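Local atomic coordinates of alginate lyase A1-II' (Sphingomonas sp. A1, PDB entry 2CWS), a protein that depolymerises alginate, probably by lyase cleavage, as a member of polysaccharide lyase family 7, this chain holding the alginate lyase domain of the longer protein. Residues Met49-Gly57 with Ala202-Ser211; Val125-Met136 with Met164-Val175. All coordinates share one frame; numbering follows the deposited sequence. Where two conformers were deposited one is given.

Interaction 1. Residues Met49-Gly57 with Ala202-Ser211. With SO4 (sulfate ion), chain B.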
loop_
_atom_site.group_PDB
_atom_site.type_symbol
_atom_site.label_atom_id
_atom_site.label_comp_id
_atom_site.label_asym_id
_atom_site.label_seq_id
_atom_site.Cartn_x
_atom_site.Cartn_y
_atom_site.Cartn_z
ATOM N N MET A 49 7.124 5.166 11.650
ATOM C CA MET A 49 7.617 5.377 10.273
ATOM C C MET A 49 6.564 6.264 9.590
ATOM O O MET A 49 5.387 5.877 9.480
ATOM C CB MET A 49 7.796 4.046 9.595
ATOM C CG MET A 49 8.107 4.104 8.106
ATOM S SD MET A 49 8.711 2.561 7.430
ATOM C CE MET A 49 7.379 1.440 7.830
ATOM N N THR A 50 6.990 7.452 9.151
ATOM C CA THR A 50 6.088 8.525 8.768
ATOM C C THR A 50 6.342 8.868 7.309
ATOM O O THR A 50 7.488 9.128 6.913
ATOM C CB THR A 50 6.335 9.720 9.697
ATOM O OG1 THR A 50 6.189 9.324 11.040
ATOM C CG2 THR A 50 5.253 10.809 9.422
ATOM N N PHE A 51 5.257 8.907 6.544
ATOM C CA PHE A 51 5.288 9.132 5.095
ATOM C C PHE A 51 4.602 10.453 4.805
ATOM O O PHE A 51 3.403 10.613 5.154
ATOM C CB PHE A 51 4.497 8.037 4.368
ATOM C CG PHE A 51 5.011 6.622 4.617
ATOM C CD1 PHE A 51 5.900 6.039 3.711
ATOM C CD2 PHE A 51 4.580 5.899 5.712
ATOM C CE1 PHE A 51 6.310 4.735 3.893
ATOM C CE2 PHE A 51 5.016 4.594 5.904
ATOM C CZ PHE A 51 5.869 3.995 4.981
ATOM N N TRP A 52 5.314 11.393 4.177
ATOM C CA TRP A 52 4.746 12.693 3.824
ATOM C C TRP A 52 4.818 12.869 2.305
ATOM O O TRP A 52 5.861 12.568 1.700
ATOM C CB TRP A 52 5.521 13.849 4.555
ATOM C CG TRP A 52 5.009 15.180 4.054
ATOM C CD1 TRP A 52 3.828 15.773 4.473
ATOM C CD2 TRP A 52 5.547 16.062 3.060
ATOM N NE1 TRP A 52 3.633 16.949 3.811
ATOM C CE2 TRP A 52 4.696 17.157 2.920
ATOM C CE3 TRP A 52 6.749 16.010 2.280
ATOM C CZ2 TRP A 52 4.908 18.217 2.043
ATOM C CZ3 TRP A 52 6.972 17.067 1.403
ATOM C CH2 TRP A 52 6.069 18.156 1.298
ATOM N N ALA A 53 3.725 13.344 1.711
ATOM C CA ALA A 53 3.752 13.590 0.258
ATOM C C ALA A 53 2.855 14.774 -0.067
ATOM O O ALA A 53 1.705 14.823 0.393
ATOM C CB ALA A 53 3.272 12.376 -0.541
ATOM N N PRO A 54 3.328 15.708 -0.868
ATOM C CA PRO A 54 2.529 16.849 -1.316
ATOM C C PRO A 54 1.701 16.498 -2.537
ATOM O O PRO A 54 2.089 15.685 -3.383
ATOM C CB PRO A 54 3.613 17.892 -1.673
ATOM C CG PRO A 54 4.734 17.042 -2.221
ATOM C CD PRO A 54 4.758 15.786 -1.377
ATOM N N THR A 55 0.567 17.195 -2.694
ATOM C CA THR A 55 -0.336 16.916 -3.825
ATOM C C THR A 55 0.286 17.285 -5.166
ATOM O O THR A 55 -0.167 16.729 -6.185
ATOM C CB THR A 55 -1.705 17.622 -3.687
ATOM O OG1 THR A 55 -1.494 19.042 -3.677
ATOM C CG2 THR A 55 -2.384 17.178 -2.382
ATOM N N THR A 56 1.296 18.141 -5.150
ATOM C CA THR A 56 1.991 18.524 -6.396
ATOM C C THR A 56 3.203 17.648 -6.672
ATOM O O THR A 56 3.988 17.987 -7.584
ATOM C CB THR A 56 2.409 20.011 -6.285
ATOM O OG1 THR A 56 3.148 20.086 -5.029
ATOM C CG2 THR A 56 1.223 20.921 -6.235
ATOM N N GLY A 57 3.368 16.561 -5.968
ATOM C CA GLY A 57 4.527 15.699 -6.157
ATOM C C GLY A 57 4.520 15.009 -7.537
ATOM O O GLY A 57 3.557 14.951 -8.274
ATOM N N ALA A 202 2.509 -0.338 1.112
ATOM C CA ALA A 202 2.021 0.328 2.331
ATOM C C ALA A 202 2.685 1.682 2.416
ATOM O O ALA A 202 3.906 1.800 2.233
ATOM C CB ALA A 202 2.373 -0.490 3.573
ATOM N N GLY A 203 1.881 2.707 2.748
ATOM C CA GLY A 203 2.458 4.031 2.952
ATOM C C GLY A 203 1.407 5.102 2.744
ATOM O O GLY A 203 0.368 5.071 3.446
ATOM N N ASN A 204 1.667 6.028 1.807
ATOM C CA ASN A 204 0.823 7.237 1.692
ATOM C C ASN A 204 0.734 7.562 0.211
ATOM O O ASN A 204 1.597 8.220 -0.358
ATOM C CB ASN A 204 1.471 8.361 2.474
ATOM C CG ASN A 204 0.749 9.677 2.415
ATOM O OD1 ASN A 204 1.347 10.690 2.949
ATOM N ND2 ASN A 204 -0.375 9.755 1.810
ATOM N N TYR A 205 -0.375 7.145 -0.428
ATOM C CA TYR A 205 -0.596 7.343 -1.851
ATOM C C TYR A 205 -1.742 8.366 -1.913
ATOM O O TYR A 205 -2.899 8.047 -1.610
ATOM C CB TYR A 205 -0.928 6.012 -2.480
ATOM C CG TYR A 205 -1.265 6.027 -3.969
ATOM C CD1 TYR A 205 -0.761 6.974 -4.847
ATOM C CD2 TYR A 205 -2.067 5.004 -4.455
ATOM C CE1 TYR A 205 -1.064 6.905 -6.200
ATOM C CE2 TYR A 205 -2.384 4.921 -5.799
ATOM C CZ TYR A 205 -1.904 5.904 -6.660
ATOM O OH TYR A 205 -2.168 5.847 -8.005
ATOM N N VAL A 206 -1.403 9.598 -2.241
ATOM C CA VAL A 206 -2.309 10.721 -1.970
ATOM C C VAL A 206 -3.316 10.916 -3.095
ATOM O O VAL A 206 -2.918 11.205 -4.214
ATOM C CB VAL A 206 -1.460 12.005 -1.824
ATOM C CG1 VAL A 206 -2.364 13.179 -1.412
ATOM C CG2 VAL A 206 -0.325 11.823 -0.803
ATOM N N GLN A 207 -4.620 10.765 -2.766
ATOM C CA GLN A 207 -5.630 10.870 -3.831
ATOM C C GLN A 207 -6.108 12.306 -3.993
ATOM O O GLN A 207 -7.261 12.663 -3.850
ATOM C CB GLN A 207 -6.824 9.902 -3.587
ATOM C CG GLN A 207 -6.322 8.459 -3.328
ATOM C CD GLN A 207 -5.584 7.891 -4.496
ATOM O OE1 GLN A 207 -6.108 7.643 -5.591
ATOM N NE2 GLN A 207 -4.260 7.659 -4.307
ATOM N N ASP A 208 -5.136 13.148 -4.297
ATOM C CA ASP A 208 -5.316 14.588 -4.577
ATOM C C ASP A 208 -4.059 15.004 -5.316
ATOM O O ASP A 208 -2.968 14.828 -4.796
ATOM C CB ASP A 208 -5.479 15.368 -3.292
ATOM C CG ASP A 208 -5.800 16.839 -3.441
ATOM O OD1 ASP A 208 -6.495 17.391 -2.534
ATOM O OD2 ASP A 208 -5.378 17.416 -4.459
ATOM N N ASN A 209 -4.221 15.507 -6.546
ATOM C CA ASN A 209 -3.043 15.989 -7.306
ATOM C C ASN A 209 -3.157 17.495 -7.635
ATOM O O ASN A 209 -2.532 17.964 -8.559
ATOM C CB ASN A 209 -2.811 15.202 -8.591
ATOM C CG ASN A 209 -3.964 15.215 -9.514
ATOM O OD1 ASN A 209 -3.888 14.460 -10.539
ATOM N ND2 ASN A 209 -4.988 16.001 -9.318
ATOM N N THR A 210 -4.053 18.172 -6.905
ATOM C CA THR A 210 -4.395 19.534 -7.257
ATOM C C THR A 210 -3.328 20.517 -6.805
ATOM O O THR A 210 -2.505 20.293 -5.882
ATOM C CB THR A 210 -5.734 19.940 -6.635
ATOM O OG1 THR A 210 -5.599 19.990 -5.203
ATOM C CG2 THR A 210 -6.896 18.988 -7.014
ATOM N N SER A 211 -3.355 21.686 -7.426
ATOM C CA SER A 211 -2.400 22.727 -7.061
ATOM C C SER A 211 -2.397 23.127 -5.603
ATOM O O SER A 211 -1.305 23.340 -5.028
ATOM C CB SER A 211 -2.750 24.058 -7.810
ATOM O OG SER A 211 -2.554 23.773 -9.171
HETATM S S SO4 B . -1.207 2.693 -8.871
HETATM O O1 SO4 B . -0.544 2.241 -7.511
HETATM O O2 SO4 B . -1.357 1.592 -9.796
HETATM O O3 SO4 B . -2.500 3.217 -8.632
HETATM O O4 SO4 B . -0.361 3.702 -9.499
HETATM O O HOH W 1 -0.654 22.012 -2.649
#
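Thr55 sets OG1 between its backbone N and carbonyl carbon (chi1 62°), which brings the hydroxyl to Thr210 and lays CG2 against Asp208, while Phe51, with CG anti to the carbonyl carbon (chi1 -59°), turns one face of its ring to Gly203. The contact joins the two sheets of a concanavalin-clan beta-sandwich: strand 49-54 belongs to one and strand 204-206 to the other, running 18° apart with axes 7.3 Å from each other at closest. Gly203 CA sits above the middle of the Phe51 ring, 3.7 Å from its centroid, in a CH-pi contact. The backbone angles of Gly203 by themselves call for glycine, and a CB there would also press on Phe51 CE1. Further along, Ala53 CB meets Val206 CG2 at 3.6 Å. Beyond the strands the chemistry turns polar. Thr55 OG1 donates to Thr210 O at 2.7 Å, in the carbonyl plane, and accepts from a water that also bonds to Ser211 O. Thr55 CG2 packs 3.6 Å from Asp208 CG, and Asn209 CA makes a CA-H...O contact with Thr55 O. Buried Asp208 O has no hydrogen-bond partner in the model. Tyr205 points away from strand 49-54; its OH donates to a sulfate, probably from the crystallisation liquor. Asp208 OD2 closes an Asx turn, taking Thr210 N nearly head-on at 2.9 Å and Thr210 OG1 on its syn lone pair at 2.7 Å.

Interaction 2. Residues Val125-Met136 with Met164-Val175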
loop_
_atom_site.group_PDB
_atom_site.type_symbol
_atom_site.label_atom_id
_atom_site.label_comp_id
_atom_site.label_asym_id
_atom_site.label_seq_id
_atom_site.Cartn_x
_atom_site.Cartn_y
_atom_site.Cartn_z
ATOM N N VAL A 125 -6.207 -4.801 -4.360
ATOM C CA VAL A 125 -6.810 -4.267 -3.129
ATOM C C VAL A 125 -6.253 -2.877 -2.904
ATOM O O VAL A 125 -5.031 -2.702 -2.954
ATOM C CB VAL A 125 -6.536 -5.154 -1.907
ATOM C CG1 VAL A 125 -7.164 -4.525 -0.653
ATOM C CG2 VAL A 125 -7.025 -6.592 -2.154
ATOM N N LYS A 126 -7.116 -1.933 -2.602
ATOM C CA LYS A 126 -6.732 -0.584 -2.209
ATOM C C LYS A 126 -7.391 -0.219 -0.907
ATOM O O LYS A 126 -8.632 -0.256 -0.805
ATOM C CB LYS A 126 -7.152 0.456 -3.275
ATOM C CG LYS A 126 -6.575 0.119 -4.661
ATOM C CD LYS A 126 -7.319 0.862 -5.800
ATOM C CE LYS A 126 -8.700 0.180 -6.029
ATOM N NZ LYS A 126 -9.407 0.884 -7.149
ATOM N N ALA A 127 -6.598 0.113 0.116
ATOM C CA ALA A 127 -7.131 0.507 1.426
ATOM C C ALA A 127 -7.265 2.015 1.417
ATOM O O ALA A 127 -6.272 2.735 1.563
ATOM C CB ALA A 127 -6.222 -0.026 2.526
ATOM N N VAL A 128 -8.494 2.490 1.195
ATOM C CA VAL A 128 -8.779 3.911 1.005
ATOM C C VAL A 128 -9.246 4.542 2.297
ATOM O O VAL A 128 -10.324 4.195 2.810
ATOM C CB VAL A 128 -9.863 4.087 -0.071
ATOM C CG1 VAL A 128 -10.125 5.577 -0.296
ATOM C CG2 VAL A 128 -9.470 3.386 -1.383
ATOM N N PHE A 129 -8.424 5.449 2.836
ATOM C CA PHE A 129 -8.719 6.125 4.092
ATOM C C PHE A 129 -9.404 7.445 3.819
ATOM O O PHE A 129 -8.917 8.277 3.056
ATOM C CB PHE A 129 -7.412 6.355 4.885
ATOM C CG PHE A 129 -7.686 7.106 6.183
ATOM C CD1 PHE A 129 -7.753 8.484 6.265
ATOM C CD2 PHE A 129 -7.891 6.369 7.334
ATOM C CE1 PHE A 129 -8.094 9.102 7.426
ATOM C CE2 PHE A 129 -8.222 6.999 8.518
ATOM C CZ PHE A 129 -8.347 8.401 8.557
ATOM N N GLN A 130 -10.508 7.651 4.576
ATOM C CA GLN A 130 -11.155 8.967 4.778
ATOM C C GLN A 130 -11.364 9.149 6.270
ATOM O O GLN A 130 -11.379 8.180 7.038
ATOM C CB GLN A 130 -12.432 9.128 3.995
ATOM C CG GLN A 130 -12.040 8.798 2.535
ATOM C CD GLN A 130 -13.088 9.331 1.636
ATOM O OE1 GLN A 130 -14.092 8.616 1.393
ATOM N NE2 GLN A 130 -12.926 10.540 1.114
ATOM N N ASP A 131 -11.530 10.428 6.679
ATOM C CA ASP A 131 -11.734 10.708 8.107
ATOM C C ASP A 131 -13.128 10.299 8.563
ATOM O O ASP A 131 -14.080 11.069 8.510
ATOM C CB ASP A 131 -11.478 12.189 8.316
ATOM C CG ASP A 131 -11.645 12.654 9.754
ATOM O OD1 ASP A 131 -11.773 11.807 10.642
ATOM O OD2 ASP A 131 -11.596 13.887 9.941
ATOM N N GLY A 132 -13.237 9.063 9.002
ATOM C CA GLY A 132 -14.489 8.481 9.459
ATOM C C GLY A 132 -14.826 7.131 8.799
ATOM O O GLY A 132 -15.759 6.471 9.290
ATOM N N GLN A 133 -14.086 6.736 7.746
ATOM C CA GLN A 133 -14.389 5.438 7.139
ATOM C C GLN A 133 -13.147 5.007 6.336
ATOM O O GLN A 133 -12.515 5.822 5.658
ATOM C CB GLN A 133 -15.582 5.619 6.215
ATOM C CG GLN A 133 -15.615 4.679 5.074
ATOM C CD GLN A 133 -16.783 4.856 4.151
ATOM O OE1 GLN A 133 -17.907 4.502 4.510
ATOM N NE2 GLN A 133 -16.515 5.420 2.960
ATOM N N LEU A 134 -12.851 3.710 6.427
ATOM C CA LEU A 134 -11.886 3.138 5.480
ATOM C C LEU A 134 -12.638 2.194 4.567
ATOM O O LEU A 134 -13.559 1.467 4.996
ATOM C CB LEU A 134 -10.761 2.428 6.232
ATOM C CG LEU A 134 -9.605 2.035 5.251
ATOM C CD1 LEU A 134 -8.254 2.382 5.828
ATOM C CD2 LEU A 134 -9.775 0.552 4.936
ATOM N N ASP A 135 -12.305 2.203 3.291
ATOM C CA ASP A 135 -12.915 1.361 2.276
ATOM C C ASP A 135 -11.823 0.454 1.709
ATOM O O ASP A 135 -10.908 0.951 1.044
ATOM C CB ASP A 135 -13.506 2.246 1.193
ATOM C CG ASP A 135 -14.197 1.500 0.072
ATOM O OD1 ASP A 135 -14.346 0.269 0.100
ATOM O OD2 ASP A 135 -14.589 2.258 -0.881
ATOM N N MET A 136 -11.904 -0.838 2.003
ATOM C CA MET A 136 -11.007 -1.807 1.358
ATOM C C MET A 136 -11.621 -2.198 0.038
ATOM O O MET A 136 -12.530 -3.034 -0.023
ATOM C CB MET A 136 -11.025 -3.126 2.168
ATOM C CG MET A 136 -10.119 -2.970 3.370
ATOM S SD MET A 136 -8.368 -2.931 2.958
ATOM C CE MET A 136 -7.766 -3.757 4.422
ATOM N N MET A 164 -4.561 -3.268 10.602
ATOM C CA MET A 164 -5.014 -3.715 9.298
ATOM C C MET A 164 -4.393 -5.062 8.962
ATOM O O MET A 164 -3.245 -5.317 9.326
ATOM C CB MET A 164 -4.587 -2.677 8.255
ATOM C CG MET A 164 -5.035 -3.012 6.853
ATOM S SD MET A 164 -4.406 -1.822 5.644
ATOM C CE MET A 164 -5.254 -0.328 6.183
ATOM N N GLU A 165 -5.162 -5.892 8.243
ATOM C CA GLU A 165 -4.567 -7.104 7.683
ATOM C C GLU A 165 -5.165 -7.262 6.295
ATOM O O GLU A 165 -6.343 -7.027 6.077
ATOM C CB GLU A 165 -4.889 -8.305 8.570
ATOM C CG GLU A 165 -4.269 -9.612 8.075
ATOM C CD GLU A 165 -4.492 -10.714 9.082
ATOM O OE1 GLU A 165 -4.663 -11.858 8.654
ATOM O OE2 GLU A 165 -4.532 -10.429 10.319
ATOM N N ILE A 166 -4.304 -7.674 5.372
ATOM C CA ILE A 166 -4.764 -7.987 4.011
ATOM C C ILE A 166 -4.155 -9.339 3.651
ATOM O O ILE A 166 -2.923 -9.468 3.704
ATOM C CB ILE A 166 -4.387 -6.946 2.950
ATOM C CG1 ILE A 166 -4.756 -5.540 3.429
ATOM C CG2 ILE A 166 -5.044 -7.302 1.645
ATOM C CD1 ILE A 166 -4.341 -4.448 2.413
ATOM N N ARG A 167 -4.997 -10.315 3.369
ATOM C CA ARG A 167 -4.536 -11.697 3.095
ATOM C C ARG A 167 -5.117 -12.179 1.808
ATOM O O ARG A 167 -6.311 -12.013 1.568
ATOM C CB ARG A 167 -4.974 -12.628 4.267
ATOM C CG ARG A 167 -4.723 -14.099 3.973
ATOM C CD ARG A 167 -4.963 -14.930 5.236
ATOM N NE ARG A 167 -6.339 -14.945 5.757
ATOM C CZ ARG A 167 -7.231 -15.902 5.524
ATOM N NH1 ARG A 167 -6.981 -16.932 4.706
ATOM N NH2 ARG A 167 -8.426 -15.822 6.100
ATOM N N VAL A 168 -4.295 -12.846 1.011
ATOM C CA VAL A 168 -4.792 -13.653 -0.080
ATOM C C VAL A 168 -4.545 -15.116 0.283
ATOM O O VAL A 168 -3.396 -15.470 0.589
ATOM C CB VAL A 168 -4.065 -13.333 -1.425
ATOM C CG1 VAL A 168 -4.355 -14.385 -2.490
ATOM C CG2 VAL A 168 -4.466 -11.940 -1.908
ATOM N N THR A 169 -5.567 -15.937 0.211
ATOM C CA THR A 169 -5.398 -17.385 0.281
ATOM C C THR A 169 -6.121 -17.975 -0.898
ATOM O O THR A 169 -7.359 -17.836 -1.015
ATOM C CB THR A 169 -5.913 -17.984 1.602
ATOM O OG1 THR A 169 -5.085 -17.495 2.667
ATOM C CG2 THR A 169 -5.819 -19.523 1.569
ATOM N N ASP A 170 -5.411 -18.617 -1.796
ATOM C CA ASP A 170 -6.022 -19.354 -2.914
ATOM C C ASP A 170 -7.049 -18.514 -3.662
ATOM O O ASP A 170 -8.189 -18.926 -3.947
ATOM C CB ASP A 170 -6.594 -20.684 -2.396
ATOM C CG ASP A 170 -5.521 -21.605 -1.850
ATOM O OD1 ASP A 170 -5.838 -22.385 -0.918
ATOM O OD2 ASP A 170 -4.370 -21.517 -2.355
ATOM N N GLY A 171 -6.623 -17.264 -3.994
ATOM C CA GLY A 171 -7.482 -16.459 -4.885
ATOM C C GLY A 171 -8.646 -15.753 -4.206
ATOM O O GLY A 171 -9.474 -15.174 -4.947
ATOM N N VAL A 172 -8.688 -15.776 -2.880
ATOM C CA VAL A 172 -9.698 -15.038 -2.112
ATOM C C VAL A 172 -8.935 -13.987 -1.301
ATOM O O VAL A 172 -7.905 -14.298 -0.702
ATOM C CB VAL A 172 -10.495 -15.966 -1.177
ATOM C CG1 VAL A 172 -11.562 -15.160 -0.441
ATOM C CG2 VAL A 172 -11.098 -17.114 -1.998
ATOM N N ALA A 173 -9.431 -12.762 -1.353
ATOM C CA ALA A 173 -8.872 -11.657 -0.560
ATOM C C ALA A 173 -9.688 -11.494 0.715
ATOM O O ALA A 173 -10.926 -11.388 0.653
ATOM C CB ALA A 173 -8.902 -10.355 -1.338
ATOM N N TYR A 174 -8.999 -11.430 1.836
ATOM C CA TYR A 174 -9.569 -11.186 3.152
ATOM C C TYR A 174 -9.016 -9.845 3.620
ATOM O O TYR A 174 -7.799 -9.690 3.742
ATOM C CB TYR A 174 -9.200 -12.306 4.146
ATOM C CG TYR A 174 -9.671 -13.656 3.654
ATOM C CD1 TYR A 174 -8.905 -14.406 2.761
ATOM C CD2 TYR A 174 -10.895 -14.165 4.085
ATOM C CE1 TYR A 174 -9.331 -15.646 2.292
ATOM C CE2 TYR A 174 -11.341 -15.399 3.632
ATOM C CZ TYR A 174 -10.549 -16.117 2.756
ATOM O OH TYR A 174 -11.003 -17.358 2.276
ATOM N N VAL A 175 -9.914 -8.894 3.850
ATOM C CA VAL A 175 -9.535 -7.517 4.157
ATOM C C VAL A 175 -10.060 -7.189 5.542
ATOM O O VAL A 175 -11.255 -7.363 5.812
ATOM C CB VAL A 175 -10.026 -6.558 3.046
ATOM C CG1 VAL A 175 -9.348 -6.928 1.721
ATOM C CG2 VAL A 175 -11.548 -6.533 2.892
#
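Met136 and Val175 make the tightest part of an interface of apolar side chains between two beta-hairpins, 125-136 and 164-175, that face each other from the opposing sheets of the beta-sandwich. The two side chains slide past each other in opposite directions, with Met136 CB 3.5 Å from Val175 CG2. In the conformer given, bends at chi2 (-71°) and chi3 carry Met136 CE to Ile166 CG1, at 3.6 Å, and toward Met164 CG; a second conformer was deposited, so these CE contacts are less certain. Met164 stays extended until chi3 (-65°), where the turn carries CE to Ala127 CB, 3.8 Å away; the Met164 and Leu134 side chains cross at about a right angle, CE near Leu134 CD1. Cut back to an alanine, Met164 would lose its thioether, which is likely to open a gap beside Ala127 CB and Leu134 CD1. Packing is looser toward Val125, whose CG1 lies 4.2 Å from Ile166 CD1 and whose CG2 lies 4.3 Å from Ala173 CB. Lys126 turns away on its own sheet, partly exposed, and forms a salt bridge with Asp148. On the outer side of hairpin 164-175, where Glu165 and Tyr174 are partly exposed, Arg167 lays its guanidinium over the face of the Tyr174 ring, and its NH1 donates to Thr169 OG1, which lies near the guanidinium plane, at 2.8 Å.

How the interactions relate
Both interactions bridge the same two sheets of the sandwich, at places whose centres lie about 19 Å apart and which do not touch. Interaction 2 is pure core: its touching residues are almost all buried, none exposed, and methionine, valine and isoleucine side chains fill the space between hairpins without any polar bond across. Interaction 1 is mixed. Its strand part is buried too, but around residues 55-56 and 209-211 it runs out to the surface, where a hydroxyl, carbonyl oxygens and a water take over. In sequence, both segments of interaction 2 fall between residues 57 and 202, the stretch that separates the two partners of interaction 1.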